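Local atomic coordinates of peptidase S8 and S53, subtilisin, kexin, sedolisin (Mycobacterium smegmatis, PDB entry 4KG7), a protein that acts as a subtilisin-like serine protease (a mycosin) of the type VII (ESX-3) secretion system, probably hydrolysing peptide bonds through a charge-relay triad. Residues A198-Y201 with A202-K206; N54-G57 with A58-H61; I190-S193 with V194-A197. All blocks are in the same frame, centred on the assembly; numbering follows the deposited sequence. Where two conformers were deposited one is given.

How the contacts relate
Contacts 1 and 3 are successive parts of one helix, 193-205: contact 3 builds its first turn, contact 1 the turns toward its C-terminal end, with centres about 13 Å apart. Contact 2 lies in the short helix 55-59, its centre about 38 Å from that of contact 3 and on the opposite side of the chain's centre. All three are partly buried and lie away from the active site. Contact 3 is a helix start, where an aspartate and a water meet the first N-H groups; contact 1 buries alanines and leucine while tyrosine, glutamate and lysine gather at its surface; contact 2 combines an asparagine cap with an indole over a backbone carbonyl.

Contact 1 of 3, residues A198-Y201 with A202-K206; sequences ALRY and AALEK
One face of the Tyr201 ring carries the Lys206 side chain, whose CG makes a CH-pi contact 3.9 Å from the centroid of the Tyr201 ring; the Glu205 carboxylate approaches the same ring obliquely, and a water lies in plane at its edge. The setting is the last part of helix 193-205 of the subtilisin fold, where the helix widens into a pi-type turn. Lys206 N accordingly reaches back five residues to Tyr201 O (2.9 Å), whereas Ala202, Ala203 and Leu204 bond four residues back. Bends at chi2 and chi3 (-61° and -66°) carry the lysine chain alongside the phenol, CD 3.6 Å from Tyr201 OH. Glu205 CD comes within 3.6 Å of Tyr201 CE1, its carboxylate plane turned 70° from the ring. Tyr201 OH is held twice, by Asp170 OD1 at the end of helix 150-170 and by the edge water, which also donates to Glu205 OE2. Inward, Ala202 meets Val165 and Ala169 of that helix, and Leu199 meets Ile210 of strand 209-213. A second water accepts from Glu205 N at 3.0 Å and donates to Arg200 O at 3.2 Å, a carbonyl that also accepts from Leu204 N.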
ATOM      1  N   ALA A 198       4.115  14.465   8.789  1.00  7.76           N
ATOM      2  CA  ALA A 198       5.019  13.467   8.217  1.00  7.46           C
ATOM      3  C   ALA A 198       4.770  13.226   6.732  1.00  7.18           C
ATOM      4  O   ALA A 198       5.706  13.159   5.911  1.00  6.91           O
ATOM      5  CB  ALA A 198       4.891  12.178   9.003  1.00  7.35           C
ATOM      6  N   LEU A 199       3.503  13.034   6.372  1.00  7.13           N
ATOM      7  CA  LEU A 199       3.148  12.790   4.969  1.00  7.05           C
ATOM      8  C   LEU A 199       3.466  13.973   4.079  1.00  7.39           C
ATOM      9  O   LEU A 199       3.961  13.794   2.984  1.00  7.31           O
ATOM     10  CB  LEU A 199       1.672  12.433   4.856  1.00  7.08           C
ATOM     11  CG  LEU A 199       1.258  11.129   5.571  1.00  6.84           C
ATOM     12  CD1 LEU A 199      -0.241  11.110   5.746  1.00  7.07           C
ATOM     13  CD2 LEU A 199       1.744   9.867   4.849  1.00  6.44           C
ATOM     14  N   ARG A 200       3.194  15.179   4.564  1.00  7.94           N
ATOM     15  CA  ARG A 200       3.567  16.384   3.848  1.00  8.52           C
ATOM     16  C   ARG A 200       5.072  16.521   3.663  1.00  8.39           C
ATOM     17  O   ARG A 200       5.535  16.887   2.597  1.00  8.26           O
ATOM     18  CB  ARG A 200       3.002  17.620   4.549  1.00  9.58           C
ATOM     19  CG  ARG A 200       3.268  18.914   3.806  1.00 10.52           C
ATOM     20  CD  ARG A 200       2.653  20.104   4.503  1.00 11.58           C
ATOM     21  NE  ARG A 200       3.110  21.383   3.960  1.00 12.84           N
ATOM     22  CZ  ARG A 200       4.260  21.977   4.287  1.00 13.65           C
ATOM     23  NH1 ARG A 200       5.143  21.406   5.100  1.00 13.89           N
ATOM     24  NH2 ARG A 200       4.564  23.152   3.757  1.00 14.52           N
ATOM     25  N   TYR A 201       5.838  16.256   4.714  1.00  8.23           N
ATOM     26  CA  TYR A 201       7.305  16.261   4.630  1.00  8.28           C
ATOM     27  C   TYR A 201       7.824  15.318   3.563  1.00  8.01           C
ATOM     28  O   TYR A 201       8.638  15.671   2.698  1.00  8.09           O
ATOM     29  CB  TYR A 201       7.885  15.913   5.991  1.00  8.37           C
ATOM     30  CG  TYR A 201       9.378  15.687   6.012  1.00  8.44           C
ATOM     31  CD1 TYR A 201      10.253  16.743   5.935  1.00  8.85           C
ATOM     32  CD2 TYR A 201       9.898  14.405   6.066  1.00  8.19           C
ATOM     33  CE1 TYR A 201      11.617  16.536   5.945  1.00  8.98           C
ATOM     34  CE2 TYR A 201      11.262  14.169   6.107  1.00  8.34           C
ATOM     35  CZ  TYR A 201      12.125  15.248   6.019  1.00  8.78           C
ATOM     36  OH  TYR A 201      13.481  15.099   6.060  1.00  9.53           O
ATOM     37  N   ALA A 202       7.307  14.096   3.585  1.00  7.63           N
ATOM     38  CA  ALA A 202       7.760  13.081   2.650  1.00  7.50           C
ATOM     39  C   ALA A 202       7.330  13.407   1.226  1.00  7.77           C
ATOM     40  O   ALA A 202       8.090  13.196   0.300  1.00  7.65           O
ATOM     41  CB  ALA A 202       7.260  11.696   3.057  1.00  7.21           C
ATOM     42  N   ALA A 203       6.099  13.911   1.062  1.00  7.93           N
ATOM     43  CA  ALA A 203       5.568  14.137  -0.291  1.00  8.26           C
ATOM     44  C   ALA A 203       6.096  15.388  -0.957  1.00  9.06           C
ATOM     45  O   ALA A 203       6.271  15.363  -2.162  1.00  9.43           O
ATOM     46  CB  ALA A 203       4.061  14.154  -0.293  1.00  8.17           C
ATOM     47  N   LEU A 204       6.359  16.434  -0.190  1.00 10.05           N
ATOM     48  CA  LEU A 204       6.770  17.722  -0.762  1.00 11.13           C
ATOM     49  C   LEU A 204       8.283  17.938  -0.606  1.00 11.43           C
ATOM     50  O   LEU A 204       9.045  17.818  -1.585  1.00 11.91           O
ATOM     51  CB  LEU A 204       5.913  18.858  -0.163  1.00 11.98           C
ATOM     52  CG  LEU A 204       4.409  18.786  -0.458  1.00 12.73           C
ATOM     53  CD1 LEU A 204       3.749  20.084  -0.012  1.00 13.60           C
ATOM     54  CD2 LEU A 204       4.096  18.469  -1.898  1.00 13.18           C
ATOM     55  N   GLU A 205       8.753  18.144   0.618  1.00 11.70           N
ATOM     56  CA  GLU A 205      10.162  18.419   0.819  1.00 12.42           C
ATOM     57  C   GLU A 205      11.024  17.278   0.309  1.00 11.68           C
ATOM     58  O   GLU A 205      12.055  17.531  -0.339  1.00 12.35           O
ATOM     59  CB  GLU A 205      10.477  18.653   2.284  1.00 13.28           C
ATOM     60  CG  GLU A 205      11.962  18.905   2.519  1.00 14.66           C
ATOM     61  CD  GLU A 205      12.302  19.424   3.896  1.00 16.32           C
ATOM     62  OE1 GLU A 205      11.396  19.920   4.603  1.00 18.25           O
ATOM     63  OE2 GLU A 205      13.504  19.366   4.274  1.00 18.18           O
ATOM     64  N   LYS A 206      10.624  16.027   0.578  1.00 10.61           N
ATOM     65  CA  LYS A 206      11.417  14.889   0.118  1.00 10.44           C
ATOM     66  C   LYS A 206      10.934  14.329  -1.221  1.00  9.78           C
ATOM     67  O   LYS A 206      11.560  13.421  -1.758  1.00  9.72           O
ATOM     68  CB  LYS A 206      11.485  13.798   1.171  1.00 10.73           C
ATOM     69  CG  LYS A 206      12.026  14.259   2.534  1.00 11.48           C
ATOM     70  CD  LYS A 206      13.443  14.795   2.488  1.00 12.35           C
ATOM     71  CE  LYS A 206      14.448  13.723   2.127  1.00 13.30           C
ATOM     72  NZ  LYS A 206      15.865  14.225   2.163  1.00 14.94           N
TER
HETATM   73  O   HOH W   1       7.263  19.517   2.841  1.00 16.18           O
HETATM   74  O   HOH W   2      15.257  16.964   5.613  1.00 32.68           O

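Contact 2 of 3, residues N54-G57 with A58-H61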
ATOM      1  N   ASN A  54      -0.785  -5.020 -18.744  1.00 13.30           N
ATOM      2  CA  ASN A  54       0.198  -5.092 -19.837  1.00 13.79           C
ATOM      3  C   ASN A  54       1.608  -4.772 -19.354  1.00 13.35           C
ATOM      4  O   ASN A  54       2.280  -3.877 -19.883  1.00 13.55           O
ATOM      5  CB  ASN A  54      -0.207  -4.197 -21.017  1.00 14.18           C
ATOM      6  CG  ASN A  54       0.676  -4.399 -22.253  1.00 14.89           C
ATOM      7  OD1 ASN A  54       1.395  -5.382 -22.369  1.00 15.07           O
ATOM      8  ND2 ASN A  54       0.593  -3.475 -23.184  1.00 15.51           N
ATOM      9  N   LEU A  55       2.068  -5.522 -18.356  1.00 13.14           N
ATOM     10  CA  LEU A  55       3.431  -5.316 -17.876  1.00 12.94           C
ATOM     11  C   LEU A  55       4.476  -5.635 -18.935  1.00 13.37           C
ATOM     12  O   LEU A  55       5.503  -5.000 -18.956  1.00 12.84           O
ATOM     13  CB  LEU A  55       3.730  -6.114 -16.614  1.00 12.50           C
ATOM     14  CG  LEU A  55       2.844  -5.823 -15.386  1.00 12.18           C
ATOM     15  CD1 LEU A  55       3.259  -6.673 -14.189  1.00 11.90           C
ATOM     16  CD2 LEU A  55       2.827  -4.345 -15.064  1.00 12.19           C
ATOM     17  N   SER A  56       4.223  -6.610 -19.818  1.00 14.27           N
ATOM     18  CA  SER A  56       5.132  -6.849 -20.957  1.00 15.11           C
ATOM     19  C   SER A  56       5.411  -5.598 -21.773  1.00 14.89           C
ATOM     20  O   SER A  56       6.552  -5.266 -22.084  1.00 14.67           O
ATOM     21  CB  SER A  56       4.541  -7.924 -21.868  1.00 16.19           C
ATOM     22  OG  SER A  56       4.574  -9.120 -21.195  1.00 17.83           O
ATOM     23  N   GLY A  57       4.346  -4.898 -22.119  1.00 14.50           N
ATOM     24  CA  GLY A  57       4.462  -3.633 -22.826  1.00 14.57           C
ATOM     25  C   GLY A  57       5.223  -2.603 -22.015  1.00 14.05           C
ATOM     26  O   GLY A  57       6.051  -1.880 -22.525  1.00 14.61           O
ATOM     27  N   ALA A  58       4.934  -2.546 -20.720  1.00 12.94           N
ATOM     28  CA  ALA A  58       5.571  -1.550 -19.864  1.00 12.39           C
ATOM     29  C   ALA A  58       7.083  -1.740 -19.764  1.00 12.57           C
ATOM     30  O   ALA A  58       7.843  -0.772 -19.775  1.00 12.27           O
ATOM     31  CB  ALA A  58       4.956  -1.589 -18.480  1.00 11.53           C
ATOM     32  N   TRP A  59       7.511  -2.996 -19.682  1.00 12.78           N
ATOM     33  CA  TRP A  59       8.946  -3.299 -19.542  1.00 13.54           C
ATOM     34  C   TRP A  59       9.806  -2.912 -20.750  1.00 14.76           C
ATOM     35  O   TRP A  59      11.038  -2.797 -20.629  1.00 15.37           O
ATOM     36  CB  TRP A  59       9.169  -4.768 -19.202  1.00 13.22           C
ATOM     37  CG  TRP A  59       8.560  -5.197 -17.886  1.00 12.52           C
ATOM     38  CD1 TRP A  59       8.478  -4.457 -16.739  1.00 11.91           C
ATOM     39  CD2 TRP A  59       7.954  -6.466 -17.583  1.00 12.32           C
ATOM     40  NE1 TRP A  59       7.855  -5.174 -15.753  1.00 11.42           N
ATOM     41  CE2 TRP A  59       7.525  -6.418 -16.228  1.00 11.69           C
ATOM     42  CE3 TRP A  59       7.749  -7.641 -18.313  1.00 12.89           C
ATOM     43  CZ2 TRP A  59       6.873  -7.496 -15.601  1.00 11.64           C
ATOM     44  CZ3 TRP A  59       7.107  -8.694 -17.698  1.00 12.70           C
ATOM     45  CH2 TRP A  59       6.681  -8.623 -16.348  1.00 12.11           C
ATOM     46  N   GLN A  60       9.170  -2.685 -21.894  1.00 15.91           N
ATOM     47  CA  GLN A  60       9.840  -2.126 -23.044  1.00 17.15           C
ATOM     48  C   GLN A  60      10.172  -0.650 -22.872  1.00 16.88           C
ATOM     49  O   GLN A  60      10.997  -0.118 -23.612  1.00 18.07           O
ATOM     50  CB  GLN A  60       9.004  -2.348 -24.312  1.00 18.38           C
ATOM     51  CG  GLN A  60       8.980  -3.820 -24.688  1.00 19.39           C
ATOM     52  CD  GLN A  60      10.396  -4.347 -24.903  1.00 20.50           C
ATOM     53  OE1 GLN A  60      11.164  -3.763 -25.663  1.00 22.41           O
ATOM     54  NE2 GLN A  60      10.763  -5.402 -24.185  1.00 20.52           N
ATOM     55  N   HIS A  61       9.565   0.003 -21.879  1.00 15.86           N
ATOM     56  CA  HIS A  61       9.871   1.388 -21.545  1.00 15.86           C
ATOM     57  C   HIS A  61      10.716   1.539 -20.291  1.00 14.90           C
ATOM     58  O   HIS A  61      11.578   2.410 -20.231  1.00 15.47           O
ATOM     59  CB  HIS A  61       8.563   2.183 -21.395  1.00 15.91           C
ATOM     60  CG  HIS A  61       7.755   2.227 -22.652  1.00 16.74           C
ATOM     61  ND1 HIS A  61       8.011   3.126 -23.662  1.00 18.28           N
ATOM     62  CD2 HIS A  61       6.726   1.459 -23.085  1.00 17.06           C
ATOM     63  CE1 HIS A  61       7.183   2.905 -24.668  1.00 18.56           C
ATOM     64  NE2 HIS A  61       6.378   1.916 -24.336  1.00 18.40           N
TER
HETATM   65  O   HOH W   3       8.652  -6.898 -22.527  1.00 20.24           O
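Trp59 lays its indole over the carbonyl of Leu55, one turn earlier in the short helix 55-59. With CG anti to the carbonyl carbon (chi1 -62°), the side chain turns back along the helix. Its CB rests near the oxygens of Leu55 and Ser56. Next, CG and CD2 of Trp59 both stand 3.2 Å from Leu55 O, which sits over one face of the ring system; CD1 and CE2 also face this oxygen. It is gripped by Trp59 N at 2.9 Å, so the residue that bonds to it also covers it. Farther out, Trp59 CE3 passes 3.8 Å from Ser56 CA and CZ3 lies near Ser56 N, while Trp59 CZ2 touches Leu55 CB at 3.6 Å and Leu55 CD1 at 4.0 Å, with CH2 also by Leu55 CB. Leu55 CB lies over the six-membered ring, 23° off its normal, a CH-pi contact. On the pyrrole side NE1 donates to Val124 O, a bond that would restrict rotation of the indole, and Arg63 adds a cation-pi contact.

At the start of the helix Asn54 is the N-cap: its OD1 accepts from Gly57 N at 3.0 Å, the donor standing 58° out of the amide plane. The same residue, with positive phi, closes helix 48-53 in a Schellman motif, so one asparagine ends a helix and begins the next. Near the other end, a water donates to Ser56 O and accepts from Gln60 NE2.

Helix 55-59 packs against several neighbours: Gln50 of helix 48-53 touches Leu55, Ser56 and Trp59, the loop with Ser122, Val124 and Pro126 receives the leucine and indole, and helix 370-375 meets Ala58 through Pro370 and Leu374 and His61 through Thr375.

Contact 3 of 3, residues I190-S193 with V194-A197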
ATOM      1  N   ILE A 190      -9.389  11.340  15.922  1.00 40.72           N
ATOM      2  CA  ILE A 190      -8.647  12.288  16.747  1.00 39.27           C
ATOM      3  C   ILE A 190      -7.651  13.010  15.845  1.00 35.28           C
ATOM      4  O   ILE A 190      -7.386  12.579  14.729  1.00 34.84           O
ATOM      5  CB  ILE A 190      -7.899  11.563  17.906  1.00 40.54           C
ATOM      6  CG1 ILE A 190      -8.836  10.589  18.645  1.00 42.20           C
ATOM      7  CG2 ILE A 190      -7.315  12.558  18.908  1.00 41.76           C
ATOM      8  CD1 ILE A 190     -10.147  11.202  19.097  1.00 42.76           C
ATOM      9  N   ASP A 191      -7.133  14.122  16.336  1.00 31.75           N
ATOM     10  CA  ASP A 191      -6.058  14.850  15.683  1.00 27.73           C
ATOM     11  C   ASP A 191      -4.981  13.946  15.106  1.00 23.35           C
ATOM     12  O   ASP A 191      -4.391  13.131  15.803  1.00 23.26           O
ATOM     13  CB  ASP A 191      -5.403  15.800  16.674  1.00 28.96           C
ATOM     14  CG  ASP A 191      -4.310  16.609  16.035  1.00 29.72           C
ATOM     15  OD1 ASP A 191      -4.643  17.596  15.338  1.00 32.17           O
ATOM     16  OD2 ASP A 191      -3.134  16.233  16.205  1.00 28.40           O
ATOM     17  N   GLN A 192      -4.736  14.099  13.815  1.00 19.31           N
ATOM     18  CA  GLN A 192      -3.643  13.407  13.151  1.00 16.64           C
ATOM     19  C   GLN A 192      -2.632  14.402  12.635  1.00 14.54           C
ATOM     20  O   GLN A 192      -1.982  14.166  11.593  1.00 13.25           O
ATOM     21  CB  GLN A 192      -4.161  12.596  11.979  1.00 16.55           C
ATOM     22  CG  GLN A 192      -5.119  11.500  12.382  1.00 16.97           C
ATOM     23  CD  GLN A 192      -5.601  10.706  11.199  1.00 17.05           C
ATOM     24  OE1 GLN A 192      -5.004  10.733  10.125  1.00 15.45           O
ATOM     25  NE2 GLN A 192      -6.698   9.965  11.399  1.00 17.77           N
ATOM     26  N   SER A 193      -2.456  15.514  13.343  1.00 13.75           N
ATOM     27  CA  SER A 193      -1.529  16.548  12.877  0.50 13.26           C
ATOM     28  C   SER A 193      -0.099  16.028  12.646  1.00 12.38           C
ATOM     29  O   SER A 193       0.564  16.443  11.719  1.00 11.90           O
ATOM     30  CB  SER A 193      -1.511  17.731  13.847  0.50 13.95           C
ATOM     31  OG  SER A 193      -1.241  17.289  15.168  0.50 14.28           O
ATOM     32  N   VAL A 194       0.380  15.128  13.494  1.00 11.55           N
ATOM     33  CA  VAL A 194       1.751  14.621  13.352  1.00 10.70           C
ATOM     34  C   VAL A 194       1.877  13.749  12.100  1.00  9.69           C
ATOM     35  O   VAL A 194       2.844  13.831  11.348  1.00  9.47           O
ATOM     36  CB  VAL A 194       2.244  13.903  14.627  1.00 10.99           C
ATOM     37  CG1 VAL A 194       3.624  13.290  14.402  1.00 10.69           C
ATOM     38  CG2 VAL A 194       2.300  14.900  15.766  1.00 11.58           C
ATOM     39  N   LEU A 195       0.901  12.881  11.889  1.00  9.10           N
ATOM     40  CA  LEU A 195       0.892  12.052  10.679  1.00  8.35           C
ATOM     41  C   LEU A 195       0.772  12.915   9.424  1.00  8.11           C
ATOM     42  O   LEU A 195       1.488  12.702   8.430  1.00  7.54           O
ATOM     43  CB  LEU A 195      -0.261  11.017  10.748  1.00  8.38           C
ATOM     44  CG  LEU A 195      -0.418  10.094   9.520  1.00  8.04           C
ATOM     45  CD1 LEU A 195       0.840   9.269   9.217  1.00  7.71           C
ATOM     46  CD2 LEU A 195      -1.611   9.176   9.709  1.00  8.30           C
ATOM     47  N   GLY A 196      -0.151  13.866   9.449  1.00  8.38           N
ATOM     48  CA  GLY A 196      -0.247  14.808   8.354  1.00  8.33           C
ATOM     49  C   GLY A 196       1.075  15.502   8.069  1.00  8.21           C
ATOM     50  O   GLY A 196       1.499  15.609   6.922  1.00  8.04           O
ATOM     51  N   ALA A 197       1.748  15.946   9.119  1.00  8.44           N
ATOM     52  CA  ALA A 197       3.039  16.622   8.967  1.00  8.52           C
ATOM     53  C   ALA A 197       4.073  15.700   8.322  1.00  8.10           C
ATOM     54  O   ALA A 197       4.866  16.125   7.479  1.00  8.17           O
ATOM     55  CB  ALA A 197       3.548  17.134  10.297  1.00  8.95           C
TER
HETATM   56  O   HOH W   4      -1.169  14.078  15.920  1.00 18.78           O
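Gly196 N donates to Gln192 O at 2.8 Å in an almost straight bond (176° at the hydrogen), and Ala197 N follows to Ser193 O at 2.9 Å, the first i to i-4 bonds of helix 193-205, formed as the chain leaves an irregular loop. Gln192 holds the N-cap position; its amide oxygen, however, is taken up by two tryptophans, OE1 accepting from the indole N-H groups of both Trp254 and Trp255. Extended beyond CG, the glutamine side chain runs beside Leu195 in the same direction and brings OE1 to 3.8 Å from Leu195 CD2.

The polar work at the helix start falls to Asp191 in an Asx turn: its OD2 accepts from Ser193 N at 3.0 Å, the donor lying 62° out of the carboxylate plane. A water donates to the same OD2 at 2.9 Å and accepts from Val194 N at 3.1 Å, extending the reach of the carboxylate to the next N-H. A negative charge at this end of a helix would probably be stabilised by the helix dipole. In the subtilisin fold this helix lies in the crossover between the adjacent parallel strands 175-178 and 209-213.

With CG opposite the backbone N (chi1 178°), Leu195 lays its CD2 alongside the glutamine and is buried against Leu161 and Ala162 of helix 150-170 and Ile251 of strand 248-251. Val194 is turned instead to the N-terminal segment, where it touches Ile13 and Pro16. Ala197 CB approaches Ser193 O at 3.4 Å, beside the bond from its own N-H.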